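Local coordinates for protein racemase, putative (Roseobacter denitrificans, PDB 3TCS) that binds magnesium and D-alanine in a TIM-barrel active site and is probably a racemase or hydro-lyase of the mandelate racemase family, at residues Val36-Val41 / Glu346-Lys351; Pro71-Gln76 / Asp86-Arg91; Glu232-Trp237 / Lys243-Ala248; Arg289-Val294 / Arg323-Ala328. One frame throughout, in Å; residues are numbered along the deposited sequence.

Interaction 1 joins the two domains: strand 37-43 of the N-terminal domain meets a loop of the barrel domain through apolar side chains alone, well buried. Interaction 2 stays within the N-terminal domain and is only partly buried, with an indole and an arginine at its surface end. Interactions 3 and 4 both pack a loop against a helix in the barrel domain; interaction 3 is small and buried beside a magnesium ion, whereas interaction 4 is partly buried and adds a weak hydrogen bond to its apolar core. Interactions 2 and 4 are also tied across the domains by a salt bridge of 2.7 Å between Asp86 OD1 and Arg292 NH1.

Interaction 1 of 4, residues Val36-Val41 / Glu346-Lys351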
loop_
_atom_site.group_PDB
_atom_site.type_symbol
_atom_site.label_atom_id
_atom_site.label_comp_id
_atom_site.label_asym_id
_atom_site.label_seq_id
_atom_site.Cartn_x
_atom_site.Cartn_y
_atom_site.Cartn_z
ATOM N N VAL B 36 -1.012 -17.776 8.225
ATOM C CA VAL B 36 -0.971 -18.181 6.824
ATOM C C VAL B 36 -2.337 -18.627 6.325
ATOM O O VAL B 36 -3.148 -19.167 7.093
ATOM C CB VAL B 36 0.044 -19.332 6.618
ATOM C CG1 VAL B 36 -0.425 -20.567 7.356
ATOM C CG2 VAL B 36 0.218 -19.628 5.133
ATOM N N GLY B 37 -2.584 -18.393 5.038
ATOM C CA GLY B 37 -3.845 -18.769 4.429
ATOM C C GLY B 37 -3.651 -19.333 3.033
ATOM O O GLY B 37 -2.914 -18.772 2.223
ATOM N N PHE B 38 -4.310 -20.449 2.752
ATOM C CA PHE B 38 -4.209 -21.088 1.445
ATOM C C PHE B 38 -5.441 -20.790 0.608
ATOM O O PHE B 38 -6.528 -20.552 1.141
ATOM C CB PHE B 38 -4.027 -22.596 1.621
ATOM C CG PHE B 38 -2.758 -22.964 2.336
ATOM C CD1 PHE B 38 -1.523 -22.805 1.710
ATOM C CD2 PHE B 38 -2.791 -23.421 3.647
ATOM C CE1 PHE B 38 -0.336 -23.092 2.380
ATOM C CE2 PHE B 38 -1.605 -23.713 4.333
ATOM C CZ PHE B 38 -0.376 -23.548 3.696
ATOM N N VAL B 39 -5.265 -20.802 -0.706
ATOM C CA VAL B 39 -6.353 -20.508 -1.623
ATOM C C VAL B 39 -6.595 -21.654 -2.588
ATOM O O VAL B 39 -5.656 -22.228 -3.125
ATOM C CB VAL B 39 -6.036 -19.248 -2.460
ATOM C CG1 VAL B 39 -7.214 -18.909 -3.374
ATOM C CG2 VAL B 39 -5.703 -18.079 -1.538
ATOM N N ARG B 40 -7.858 -21.996 -2.805
ATOM C CA ARG B 40 -8.177 -23.037 -3.764
ATOM C C ARG B 40 -9.095 -22.413 -4.801
ATOM O O ARG B 40 -10.090 -21.779 -4.450
ATOM C CB ARG B 40 -8.886 -24.227 -3.100
ATOM C CG ARG B 40 -9.290 -25.301 -4.108
ATOM C CD ARG B 40 -9.795 -26.578 -3.434
ATOM N NE ARG B 40 -11.039 -26.364 -2.703
ATOM C CZ ARG B 40 -11.603 -27.273 -1.912
ATOM N NH1 ARG B 40 -11.031 -28.459 -1.755
ATOM N NH2 ARG B 40 -12.734 -26.996 -1.275
ATOM N N VAL B 41 -8.748 -22.555 -6.075
ATOM C CA VAL B 41 -9.592 -22.018 -7.132
ATOM C C VAL B 41 -10.198 -23.185 -7.892
ATOM O O VAL B 41 -9.583 -24.246 -8.007
ATOM C CB VAL B 41 -8.811 -21.115 -8.118
ATOM C CG1 VAL B 41 -8.289 -19.875 -7.385
ATOM C CG2 VAL B 41 -7.666 -21.891 -8.761
ATOM N N GLU B 346 4.795 -25.294 11.254
ATOM C CA GLU B 346 4.828 -26.721 11.541
ATOM C C GLU B 346 3.542 -27.392 11.075
ATOM O O GLU B 346 2.450 -26.883 11.314
ATOM C CB GLU B 346 4.986 -26.945 13.047
ATOM C CG GLU B 346 6.407 -26.832 13.547
ATOM C CD GLU B 346 7.215 -28.070 13.219
ATOM O OE1 GLU B 346 6.963 -29.127 13.841
ATOM O OE2 GLU B 346 8.092 -27.991 12.332
ATOM N N GLY B 347 3.679 -28.527 10.401
ATOM C CA GLY B 347 2.517 -29.275 9.953
ATOM C C GLY B 347 1.594 -28.636 8.936
ATOM O O GLY B 347 0.386 -28.879 8.958
ATOM N N LEU B 348 2.143 -27.829 8.036
ATOM C CA LEU B 348 1.323 -27.203 7.011
ATOM C C LEU B 348 1.065 -28.164 5.858
ATOM O O LEU B 348 0.005 -28.124 5.241
ATOM C CB LEU B 348 2.008 -25.948 6.451
ATOM C CG LEU B 348 2.172 -24.732 7.363
ATOM C CD1 LEU B 348 2.903 -23.619 6.603
ATOM C CD2 LEU B 348 0.810 -24.250 7.818
ATOM N N PHE B 349 2.029 -29.040 5.581
ATOM C CA PHE B 349 1.919 -29.960 4.456
ATOM C C PHE B 349 1.945 -31.436 4.825
ATOM O O PHE B 349 2.431 -31.809 5.888
ATOM C CB PHE B 349 3.049 -29.669 3.467
ATOM C CG PHE B 349 3.285 -28.204 3.244
ATOM C CD1 PHE B 349 2.291 -27.402 2.696
ATOM C CD2 PHE B 349 4.495 -27.620 3.607
ATOM C CE1 PHE B 349 2.497 -26.033 2.512
ATOM C CE2 PHE B 349 4.711 -26.258 3.429
ATOM C CZ PHE B 349 3.709 -25.462 2.881
ATOM N N VAL B 350 1.410 -32.267 3.935
ATOM C CA VAL B 350 1.391 -33.712 4.146
ATOM C C VAL B 350 2.839 -34.197 4.198
ATOM O O VAL B 350 3.213 -35.007 5.044
ATOM C CB VAL B 350 0.646 -34.422 3.002
ATOM C CG1 VAL B 350 0.764 -35.936 3.152
ATOM C CG2 VAL B 350 -0.820 -34.009 3.013
ATOM N N LYS B 351 3.650 -33.677 3.284
ATOM C CA LYS B 351 5.059 -34.024 3.221
ATOM C C LYS B 351 5.806 -32.749 2.864
ATOM O O LYS B 351 5.474 -32.085 1.883
ATOM C CB LYS B 351 5.299 -35.094 2.154
ATOM C CG LYS B 351 6.750 -35.547 2.055
ATOM C CD LYS B 351 7.271 -36.035 3.402
ATOM C CE LYS B 351 8.750 -36.397 3.333
ATOM N NZ LYS B 351 9.283 -36.801 4.665
#
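Val36 and Phe38 meet Leu348 and Phe349 where the antiparallel sheet of the N-terminal capping domain touches the barrel domain, in the two-domain architecture of the enolase superfamily. The shared piece is one methyl, CD2 of Leu348. It lies 3.9 Å from Val36 CG1 and also sits at the edge of the Phe38 ring, near its plane, 4.3 Å from CE2. Beside CE2, the ring atom Phe38 CZ comes to 4.0 Å from Phe349 CE1, the two side chains crossing at about a right angle. No hydrogen bond spans this contact.

Val36 can offer CG1 because that methyl is tucked between its own backbone N and carbonyl carbon (chi1 65°), while its CG2 lies 4.2 Å above the plane of the Phe38 ring, toward the rim. On the barrel side, Leu348 CB stands over the centre of the Phe349 ring, so two consecutive residues of the loop brace one another. Farther out, Trp377 of helix 375-380 packs on Val36 and Leu348 and meets the Phe38 ring edge-to-face, while Leu313 and Val371 touch Phe349. The strand itself is held by its neighbours, Phe38 pairing through the backbone with Phe31 and Val39 with Gly51. Just ahead of the strand the Val36 backbone is itself tied down, N hydrogen-bonded to Asn33 OD1 and O to Thr32 OG1.

Interaction 2 of 4, residues Pro71-Gln76 / Asp86-Arg91; sequences PWMLGQ and DIVTER
The Trp72 indole carries Arg91 on one face: CB of the arginine sits 3.8 Å from the centroid of the five-membered ring, 18° off the normal, a CH-pi contact between helices 58-73 and 81-91 of the N-terminal domain. Because the arginine chain bends at its second torsion (chi2 -73°), its methylenes go on across the six-membered ring, with CD 3.8 Å from Trp72 CZ3. The guanidinium does not stack on the indole. Its plane is turned 76° from the ring, CZ3 lies at its edge, and one of its faces is taken by Ile87 CG2 from the preceding helical turn. At the polar rim of the indole, NE1 is hydrogen-bonded to Glu92 OE2.

Deeper in, Val88 CG2 touches both Trp72 CB at 4.0 Å and Met73 CG at 3.8 Å; Met104 and Val107 of helix 98-119 close in on Val88 and Met73. Replacing Trp72 by an alanine would probably leave the Arg91 methylenes without their flat support, free to swing, and Glu92 without its indole partner. Helix 81-91 also faces the dimer partner: Glu90 OE1 forms a salt bridge with Arg176 NE of the second subunit, and Ile87 packs on that arginine. Past the tryptophan the chain makes a type II turn from Met73 to Gln76, closed by Gln76 N donating to Met73 O at 3.1 Å.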
loop_
_atom_site.group_PDB
_atom_site.type_symbol
_atom_site.label_atom_id
_atom_site.label_comp_id
_atom_site.label_asym_id
_atom_site.label_seq_id
_atom_site.Cartn_x
_atom_site.Cartn_y
_atom_site.Cartn_z
ATOM N N PRO B 71 -14.341 -10.609 -6.492
ATOM C CA PRO B 71 -15.411 -10.016 -7.301
ATOM C C PRO B 71 -15.014 -9.672 -8.734
ATOM O O PRO B 71 -15.846 -9.705 -9.642
ATOM C CB PRO B 71 -15.797 -8.774 -6.502
ATOM C CG PRO B 71 -15.506 -9.182 -5.093
ATOM C CD PRO B 71 -14.172 -9.865 -5.232
ATOM N N TRP B 72 -13.742 -9.350 -8.943
ATOM C CA TRP B 72 -13.274 -8.980 -10.276
ATOM C C TRP B 72 -12.730 -10.146 -11.089
ATOM O O TRP B 72 -12.555 -10.029 -12.304
ATOM C CB TRP B 72 -12.197 -7.902 -10.161
ATOM C CG TRP B 72 -12.619 -6.765 -9.299
ATOM C CD1 TRP B 72 -12.068 -6.390 -8.110
ATOM C CD2 TRP B 72 -13.722 -5.881 -9.528
ATOM N NE1 TRP B 72 -12.763 -5.330 -7.579
ATOM C CE2 TRP B 72 -13.784 -4.997 -8.430
ATOM C CE3 TRP B 72 -14.664 -5.751 -10.556
ATOM C CZ2 TRP B 72 -14.753 -3.995 -8.327
ATOM C CZ3 TRP B 72 -15.630 -4.754 -10.454
ATOM C CH2 TRP B 72 -15.665 -3.890 -9.346
ATOM N N MET B 73 -12.473 -11.270 -10.427
ATOM C CA MET B 73 -11.915 -12.432 -11.111
ATOM C C MET B 73 -12.895 -13.564 -11.379
ATOM O O MET B 73 -12.731 -14.315 -12.344
ATOM C CB MET B 73 -10.712 -12.957 -10.326
ATOM C CG MET B 73 -9.593 -11.933 -10.223
ATOM S SD MET B 73 -8.103 -12.560 -9.453
ATOM C CE MET B 73 -7.323 -13.373 -10.851
ATOM N N LEU B 74 -13.911 -13.691 -10.533
ATOM C CA LEU B 74 -14.906 -14.740 -10.715
ATOM C C LEU B 74 -15.623 -14.600 -12.050
ATOM O O LEU B 74 -16.019 -13.500 -12.439
ATOM C CB LEU B 74 -15.932 -14.704 -9.579
ATOM C CG LEU B 74 -15.476 -15.240 -8.222
ATOM C CD1 LEU B 74 -16.589 -15.051 -7.205
ATOM C CD2 LEU B 74 -15.113 -16.718 -8.348
ATOM N N GLY B 75 -15.780 -15.721 -12.751
ATOM C CA GLY B 75 -16.465 -15.709 -14.033
ATOM C C GLY B 75 -15.646 -15.216 -15.215
ATOM O O GLY B 75 -16.114 -15.249 -16.354
ATOM N N GLN B 76 -14.426 -14.762 -14.960
ATOM C CA GLN B 76 -13.576 -14.257 -16.030
ATOM C C GLN B 76 -12.656 -15.329 -16.587
ATOM O O GLN B 76 -12.371 -16.326 -15.923
ATOM C CB GLN B 76 -12.728 -13.089 -15.524
ATOM C CG GLN B 76 -13.524 -11.984 -14.861
ATOM C CD GLN B 76 -14.607 -11.430 -15.758
ATOM O OE1 GLN B 76 -14.337 -10.981 -16.870
ATOM N NE2 GLN B 76 -15.845 -11.457 -15.276
ATOM N N ASP B 86 -4.363 -6.804 -13.677
ATOM C CA ASP B 86 -4.295 -5.355 -13.833
ATOM C C ASP B 86 -5.679 -4.771 -13.595
ATOM O O ASP B 86 -5.817 -3.700 -13.006
ATOM C CB ASP B 86 -3.811 -4.959 -15.233
ATOM C CG ASP B 86 -2.328 -5.217 -15.440
ATOM O OD1 ASP B 86 -1.574 -5.249 -14.443
ATOM O OD2 ASP B 86 -1.913 -5.368 -16.610
ATOM N N ILE B 87 -6.705 -5.476 -14.064
ATOM C CA ILE B 87 -8.077 -5.027 -13.878
ATOM C C ILE B 87 -8.376 -4.942 -12.386
ATOM O O ILE B 87 -9.023 -4.001 -11.932
ATOM C CB ILE B 87 -9.085 -5.989 -14.547
ATOM C CG1 ILE B 87 -9.055 -5.783 -16.064
ATOM C CG2 ILE B 87 -10.494 -5.749 -13.998
ATOM C CD1 ILE B 87 -9.925 -6.753 -16.841
ATOM N N VAL B 88 -7.899 -5.919 -11.619
ATOM C CA VAL B 88 -8.133 -5.902 -10.179
ATOM C C VAL B 88 -7.526 -4.646 -9.553
ATOM O O VAL B 88 -8.191 -3.957 -8.778
ATOM C CB VAL B 88 -7.536 -7.148 -9.478
ATOM C CG1 VAL B 88 -7.647 -6.994 -7.967
ATOM C CG2 VAL B 88 -8.272 -8.415 -9.929
ATOM N N THR B 89 -6.275 -4.338 -9.895
ATOM C CA THR B 89 -5.621 -3.155 -9.334
ATOM C C THR B 89 -6.244 -1.847 -9.815
ATOM O O THR B 89 -6.223 -0.845 -9.103
ATOM C CB THR B 89 -4.103 -3.127 -9.646
ATOM O OG1 THR B 89 -3.894 -3.061 -11.060
ATOM C CG2 THR B 89 -3.428 -4.370 -9.090
ATOM N N GLU B 90 -6.796 -1.850 -11.022
ATOM C CA GLU B 90 -7.430 -0.646 -11.543
ATOM C C GLU B 90 -8.797 -0.445 -10.899
ATOM O O GLU B 90 -9.166 0.676 -10.550
ATOM C CB GLU B 90 -7.538 -0.735 -13.062
ATOM C CG GLU B 90 -6.204 -0.475 -13.741
ATOM C CD GLU B 90 -6.164 -0.944 -15.180
ATOM O OE1 GLU B 90 -7.169 -0.759 -15.896
ATOM O OE2 GLU B 90 -5.117 -1.486 -15.598
ATOM N N ARG B 91 -9.543 -1.530 -10.719
ATOM C CA ARG B 91 -10.855 -1.435 -10.082
ATOM C C ARG B 91 -10.689 -1.040 -8.615
ATOM O O ARG B 91 -11.567 -0.412 -8.019
ATOM C CB ARG B 91 -11.584 -2.775 -10.157
ATOM C CG ARG B 91 -11.984 -3.192 -11.554
ATOM C CD ARG B 91 -13.158 -2.372 -12.077
ATOM N NE ARG B 91 -13.554 -2.838 -13.400
ATOM C CZ ARG B 91 -12.898 -2.559 -14.521
ATOM N NH1 ARG B 91 -11.808 -1.795 -14.489
ATOM N NH2 ARG B 91 -13.315 -3.070 -15.674
#

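Interaction 3 of 4, residues Glu232-Trp237 / Lys243-Ala248. With MG (magnesium ion), chain K.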
loop_
_atom_site.group_PDB
_atom_site.type_symbol
_atom_site.label_atom_id
_atom_site.label_comp_id
_atom_site.label_asym_id
_atom_site.label_seq_id
_atom_site.Cartn_x
_atom_site.Cartn_y
_atom_site.Cartn_z
ATOM N N GLU B 232 19.662 -4.577 1.715
ATOM C CA GLU B 232 18.884 -3.476 2.280
ATOM C C GLU B 232 19.661 -2.643 3.297
ATOM O O GLU B 232 19.285 -2.550 4.470
ATOM C CB GLU B 232 17.615 -4.045 2.919
ATOM C CG GLU B 232 16.476 -3.055 3.048
ATOM C CD GLU B 232 15.198 -3.720 3.533
ATOM O OE1 GLU B 232 14.763 -4.693 2.884
ATOM O OE2 GLU B 232 14.634 -3.275 4.555
ATOM N N PRO B 233 20.758 -2.015 2.855
ATOM C CA PRO B 233 21.568 -1.198 3.759
ATOM C C PRO B 233 20.835 0.005 4.347
ATOM O O PRO B 233 21.017 0.330 5.521
ATOM C CB PRO B 233 22.747 -0.782 2.885
ATOM C CG PRO B 233 22.152 -0.736 1.510
ATOM C CD PRO B 233 21.302 -1.985 1.487
ATOM N N CYS B 234 20.007 0.653 3.526
ATOM C CA CYS B 234 19.267 1.841 3.951
ATOM C C CYS B 234 17.758 1.651 3.871
ATOM O O CYS B 234 17.277 0.686 3.271
ATOM C CB CYS B 234 19.649 3.031 3.063
ATOM S SG CYS B 234 21.422 3.332 2.908
ATOM N N PRO B 235 16.986 2.571 4.482
ATOM C CA PRO B 235 15.523 2.460 4.435
ATOM C C PRO B 235 15.134 2.146 2.990
ATOM O O PRO B 235 15.481 2.889 2.070
ATOM C CB PRO B 235 15.067 3.839 4.889
ATOM C CG PRO B 235 16.105 4.178 5.937
ATOM C CD PRO B 235 17.403 3.747 5.270
ATOM N N TYR B 236 14.422 1.043 2.792
ATOM C CA TYR B 236 14.056 0.614 1.447
ATOM C C TYR B 236 13.272 1.610 0.601
ATOM O O TYR B 236 13.337 1.558 -0.630
ATOM C CB TYR B 236 13.316 -0.730 1.506
ATOM C CG TYR B 236 11.866 -0.666 1.940
ATOM C CD1 TYR B 236 10.871 -0.251 1.055
ATOM C CD2 TYR B 236 11.485 -1.062 3.225
ATOM C CE1 TYR B 236 9.525 -0.235 1.438
ATOM C CE2 TYR B 236 10.144 -1.051 3.620
ATOM C CZ TYR B 236 9.171 -0.639 2.722
ATOM O OH TYR B 236 7.846 -0.648 3.107
ATOM N N TRP B 237 12.541 2.509 1.255
ATOM C CA TRP B 237 11.744 3.514 0.560
ATOM C C TRP B 237 12.547 4.738 0.120
ATOM O O TRP B 237 11.992 5.663 -0.466
ATOM C CB TRP B 237 10.565 3.951 1.438
ATOM C CG TRP B 237 10.955 4.489 2.790
ATOM C CD1 TRP B 237 11.227 5.789 3.110
ATOM C CD2 TRP B 237 11.126 3.735 3.997
ATOM N NE1 TRP B 237 11.553 5.890 4.440
ATOM C CE2 TRP B 237 11.500 4.645 5.010
ATOM C CE3 TRP B 237 10.999 2.377 4.321
ATOM C CZ2 TRP B 237 11.749 4.243 6.328
ATOM C CZ3 TRP B 237 11.248 1.974 5.633
ATOM C CH2 TRP B 237 11.618 2.909 6.619
ATOM N N LYS B 243 21.087 3.742 -3.560
ATOM C CA LYS B 243 21.912 3.908 -4.747
ATOM C C LYS B 243 23.292 4.471 -4.409
ATOM O O LYS B 243 24.288 4.088 -5.016
ATOM C CB LYS B 243 21.204 4.822 -5.753
ATOM C CG LYS B 243 22.020 5.134 -7.001
ATOM C CD LYS B 243 21.202 5.959 -7.985
ATOM C CE LYS B 243 22.063 6.534 -9.099
ATOM N NZ LYS B 243 22.651 5.489 -9.976
ATOM N N GLN B 244 23.346 5.379 -3.440
ATOM C CA GLN B 244 24.614 5.981 -3.032
ATOM C C GLN B 244 25.549 4.890 -2.520
ATOM O O GLN B 244 26.742 4.879 -2.821
ATOM C CB GLN B 244 24.378 7.007 -1.924
ATOM C CG GLN B 244 25.565 7.919 -1.673
ATOM C CD GLN B 244 25.372 8.797 -0.458
ATOM O OE1 GLN B 244 24.272 9.294 -0.205
ATOM N NE2 GLN B 244 26.444 9.004 0.299
ATOM N N VAL B 245 24.988 3.968 -1.744
ATOM C CA VAL B 245 25.751 2.860 -1.187
ATOM C C VAL B 245 26.222 1.942 -2.313
ATOM O O VAL B 245 27.398 1.588 -2.393
ATOM C CB VAL B 245 24.893 2.058 -0.184
ATOM C CG1 VAL B 245 25.714 0.918 0.420
ATOM C CG2 VAL B 245 24.387 2.986 0.913
ATOM N N THR B 246 25.294 1.554 -3.180
ATOM C CA THR B 246 25.619 0.696 -4.309
ATOM C C THR B 246 26.770 1.312 -5.117
ATOM O O THR B 246 27.735 0.630 -5.466
ATOM C CB THR B 246 24.390 0.523 -5.231
ATOM O OG1 THR B 246 23.330 -0.092 -4.493
ATOM C CG2 THR B 246 24.728 -0.337 -6.439
ATOM N N ASP B 247 26.670 2.607 -5.395
ATOM C CA ASP B 247 27.698 3.289 -6.174
ATOM C C ASP B 247 29.053 3.365 -5.475
ATOM O O ASP B 247 30.095 3.282 -6.127
ATOM C CB ASP B 247 27.234 4.703 -6.551
ATOM C CG ASP B 247 26.083 4.697 -7.554
ATOM O OD1 ASP B 247 25.892 3.673 -8.243
ATOM O OD2 ASP B 247 25.377 5.719 -7.667
ATOM N N ALA B 248 29.043 3.502 -4.151
ATOM C CA ALA B 248 30.283 3.612 -3.384
ATOM C C ALA B 248 30.983 2.290 -3.086
ATOM O O ALA B 248 32.211 2.245 -2.982
ATOM C CB ALA B 248 30.014 4.345 -2.074
HETATM MG MG MG K . 28.813 -0.907 -6.270
HETATM O O HOH W 1 29.963 0.351 -7.367
HETATM O O HOH W 2 29.849 -2.651 -7.258
HETATM O O HOH W 3 27.444 -1.153 -7.903
HETATM O O HOH W 4 27.646 -2.462 -5.249
#
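In the beta-alpha connection that follows barrel strand 229-231, Pro233 and Cys234 close onto Val245 of helix 239-248. The valine uses one branch for each: CG1 lies 4.1 Å from Pro233 CG, and CG2 lies 3.6 Å from Cys234 SG. The sulfur reaches it with SG anti to the carbonyl carbon (chi1 -52°), while the proline and valine side chains run past each other in opposite directions. This is loop-on-helix packing in a beta-alpha unit of the TIM barrel; Ala215 of the neighbouring helix 212-224 and Val253 of the next strand pack on both Pro233 and Val245.

One residue on, the helix holds a magnesium ion distinct from the one bound by Asp205, Glu231 and Glu257. Thr246 O binds it at 2.0 Å, Leu249 O is a second protein ligand, and four waters complete six. The threonine side chain is not a ligand: OG1 is hydrogen-bonded to Thr242 O and Ala273 O. On the helix surface Lys243 NZ forms a salt bridge with Asp247 OD2 at 3.6 Å.

Interaction 4 of 4, residues Arg289-Val294 / Arg323-Ala328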
loop_
_atom_site.group_PDB
_atom_site.type_symbol
_atom_site.label_atom_id
_atom_site.label_comp_id
_atom_site.label_asym_id
_atom_site.label_seq_id
_atom_site.Cartn_x
_atom_site.Cartn_y
_atom_site.Cartn_z
ATOM N N ARG B 289 2.999 -11.061 -11.779
ATOM C CA ARG B 289 3.575 -9.761 -11.484
ATOM C C ARG B 289 5.069 -9.864 -11.190
ATOM O O ARG B 289 5.836 -8.973 -11.549
ATOM C CB ARG B 289 2.801 -9.107 -10.334
ATOM C CG ARG B 289 1.395 -8.641 -10.772
ATOM C CD ARG B 289 0.521 -8.270 -9.587
ATOM N NE ARG B 289 1.195 -7.328 -8.705
ATOM C CZ ARG B 289 1.211 -6.009 -8.870
ATOM N NH1 ARG B 289 0.573 -5.444 -9.891
ATOM N NH2 ARG B 289 1.885 -5.254 -8.013
ATOM N N THR B 290 5.497 -10.954 -10.561
ATOM C CA THR B 290 6.921 -11.124 -10.291
ATOM C C THR B 290 7.670 -11.271 -11.623
ATOM O O THR B 290 8.777 -10.752 -11.782
ATOM C CB THR B 290 7.189 -12.360 -9.405
ATOM O OG1 THR B 290 6.554 -12.177 -8.131
ATOM C CG2 THR B 290 8.686 -12.547 -9.193
ATOM N N LEU B 291 7.063 -11.969 -12.579
ATOM C CA LEU B 291 7.683 -12.153 -13.891
ATOM C C LEU B 291 7.880 -10.811 -14.607
ATOM O O LEU B 291 8.789 -10.663 -15.427
ATOM C CB LEU B 291 6.842 -13.094 -14.756
ATOM C CG LEU B 291 6.845 -14.559 -14.299
ATOM C CD1 LEU B 291 5.929 -15.387 -15.194
ATOM C CD2 LEU B 291 8.267 -15.101 -14.341
ATOM N N ARG B 292 7.029 -9.835 -14.304
ATOM C CA ARG B 292 7.176 -8.517 -14.918
ATOM C C ARG B 292 8.443 -7.868 -14.370
ATOM O O ARG B 292 9.179 -7.216 -15.106
ATOM C CB ARG B 292 5.968 -7.632 -14.615
ATOM C CG ARG B 292 4.674 -8.143 -15.213
ATOM C CD ARG B 292 3.552 -7.143 -15.022
ATOM N NE ARG B 292 2.244 -7.789 -15.076
ATOM C CZ ARG B 292 1.092 -7.160 -14.852
ATOM N NH1 ARG B 292 1.092 -5.865 -14.565
ATOM N NH2 ARG B 292 -0.054 -7.832 -14.890
ATOM N N VAL B 293 8.702 -8.058 -13.078
ATOM C CA VAL B 293 9.903 -7.503 -12.467
ATOM C C VAL B 293 11.122 -8.262 -12.991
ATOM O O VAL B 293 12.160 -7.667 -13.267
ATOM C CB VAL B 293 9.843 -7.588 -10.929
ATOM C CG1 VAL B 293 11.183 -7.171 -10.317
ATOM C CG2 VAL B 293 8.735 -6.676 -10.413
ATOM N N VAL B 294 10.985 -9.576 -13.133
ATOM C CA VAL B 294 12.071 -10.403 -13.652
ATOM C C VAL B 294 12.485 -9.900 -15.040
ATOM O O VAL B 294 13.676 -9.836 -15.360
ATOM C CB VAL B 294 11.640 -11.881 -13.754
ATOM C CG1 VAL B 294 12.663 -12.680 -14.549
ATOM C CG2 VAL B 294 11.487 -12.470 -12.357
ATOM N N ARG B 323 13.991 -22.041 -11.208
ATOM C CA ARG B 323 14.295 -23.108 -12.157
ATOM C C ARG B 323 13.820 -22.703 -13.547
ATOM O O ARG B 323 13.986 -23.453 -14.506
ATOM C CB ARG B 323 13.589 -24.414 -11.771
ATOM C CG ARG B 323 14.180 -25.172 -10.580
ATOM C CD ARG B 323 15.591 -25.706 -10.851
ATOM N NE ARG B 323 15.711 -26.459 -12.100
ATOM C CZ ARG B 323 16.842 -27.021 -12.521
ATOM N NH1 ARG B 323 17.942 -26.921 -11.786
ATOM N NH2 ARG B 323 16.886 -27.660 -13.683
ATOM N N ALA B 324 13.230 -21.519 -13.660
ATOM C CA ALA B 324 12.715 -21.085 -14.949
ATOM C C ALA B 324 13.246 -19.766 -15.512
ATOM O O ALA B 324 13.422 -19.641 -16.720
ATOM C CB ALA B 324 11.195 -21.034 -14.892
ATOM N N ILE B 325 13.514 -18.783 -14.663
ATOM C CA ILE B 325 13.970 -17.496 -15.186
ATOM C C ILE B 325 15.387 -17.537 -15.761
ATOM O O ILE B 325 16.240 -18.283 -15.285
ATOM C CB ILE B 325 13.848 -16.391 -14.113
ATOM C CG1 ILE B 325 14.743 -16.703 -12.918
ATOM C CG2 ILE B 325 12.390 -16.275 -13.663
ATOM C CD1 ILE B 325 14.833 -15.553 -11.919
ATOM N N PRO B 326 15.653 -16.727 -16.803
ATOM C CA PRO B 326 16.965 -16.671 -17.459
ATOM C C PRO B 326 18.046 -15.880 -16.727
ATOM O O PRO B 326 19.231 -15.996 -17.052
ATOM C CB PRO B 326 16.636 -16.042 -18.808
ATOM C CG PRO B 326 15.591 -15.043 -18.438
ATOM C CD PRO B 326 14.690 -15.849 -17.494
ATOM N N ASN B 327 17.642 -15.076 -15.752
ATOM C CA ASN B 327 18.588 -14.249 -15.006
ATOM C C ASN B 327 18.519 -14.522 -13.504
ATOM O O ASN B 327 18.449 -13.599 -12.693
ATOM C CB ASN B 327 18.300 -12.768 -15.288
ATOM C CG ASN B 327 16.861 -12.377 -14.952
ATOM O OD1 ASN B 327 15.946 -13.202 -15.041
ATOM N ND2 ASN B 327 16.654 -11.112 -14.581
ATOM N N ALA B 328 18.541 -15.797 -13.139
ATOM C CA ALA B 328 18.480 -16.173 -11.732
ATOM C C ALA B 328 19.769 -15.819 -11.003
ATOM O O ALA B 328 20.859 -15.866 -11.583
ATOM C CB ALA B 328 18.210 -17.669 -11.601
#
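Helix 287-300 approaches the loop that follows helix 314-322 most closely at Val294 and Ile325, whose CA atoms are 7.5 Å apart. Val294 carries the contact. Its CG1, anti to the backbone N (chi1 169°), sits 3.7 Å from Ile325 CG2 and 3.4 Å from Asn327 OD1; the same methyl meets an apolar branch and an amide oxygen roughly at right angles. Leu291, a turn earlier, adds CD2 against the same Ile325 CG2 at 4.3 Å.

The other end of the Asn327 amide turns to the backbone: ND2 donates to Val294 O at 3.3 Å, a weak bond with an N-H...O angle of 143°. The stronger partner of ND2 is Leu302 O, just past the end of the helix, whereas OD1 is buried here with no polar partner. With a leucine in place of Asn327, the carbonyls of Val294 and Leu302 would probably each lose a donor, and the link from loop to helix would rest on packing alone. Asn327 also pairs through its backbone with Val304, and Leu321 packs on Leu291. Such helix-to-loop packing belongs to the outer layer of a (beta/alpha)8 barrel, where the connection from helix 314-322 to strand 332-335 rests on the preceding helix.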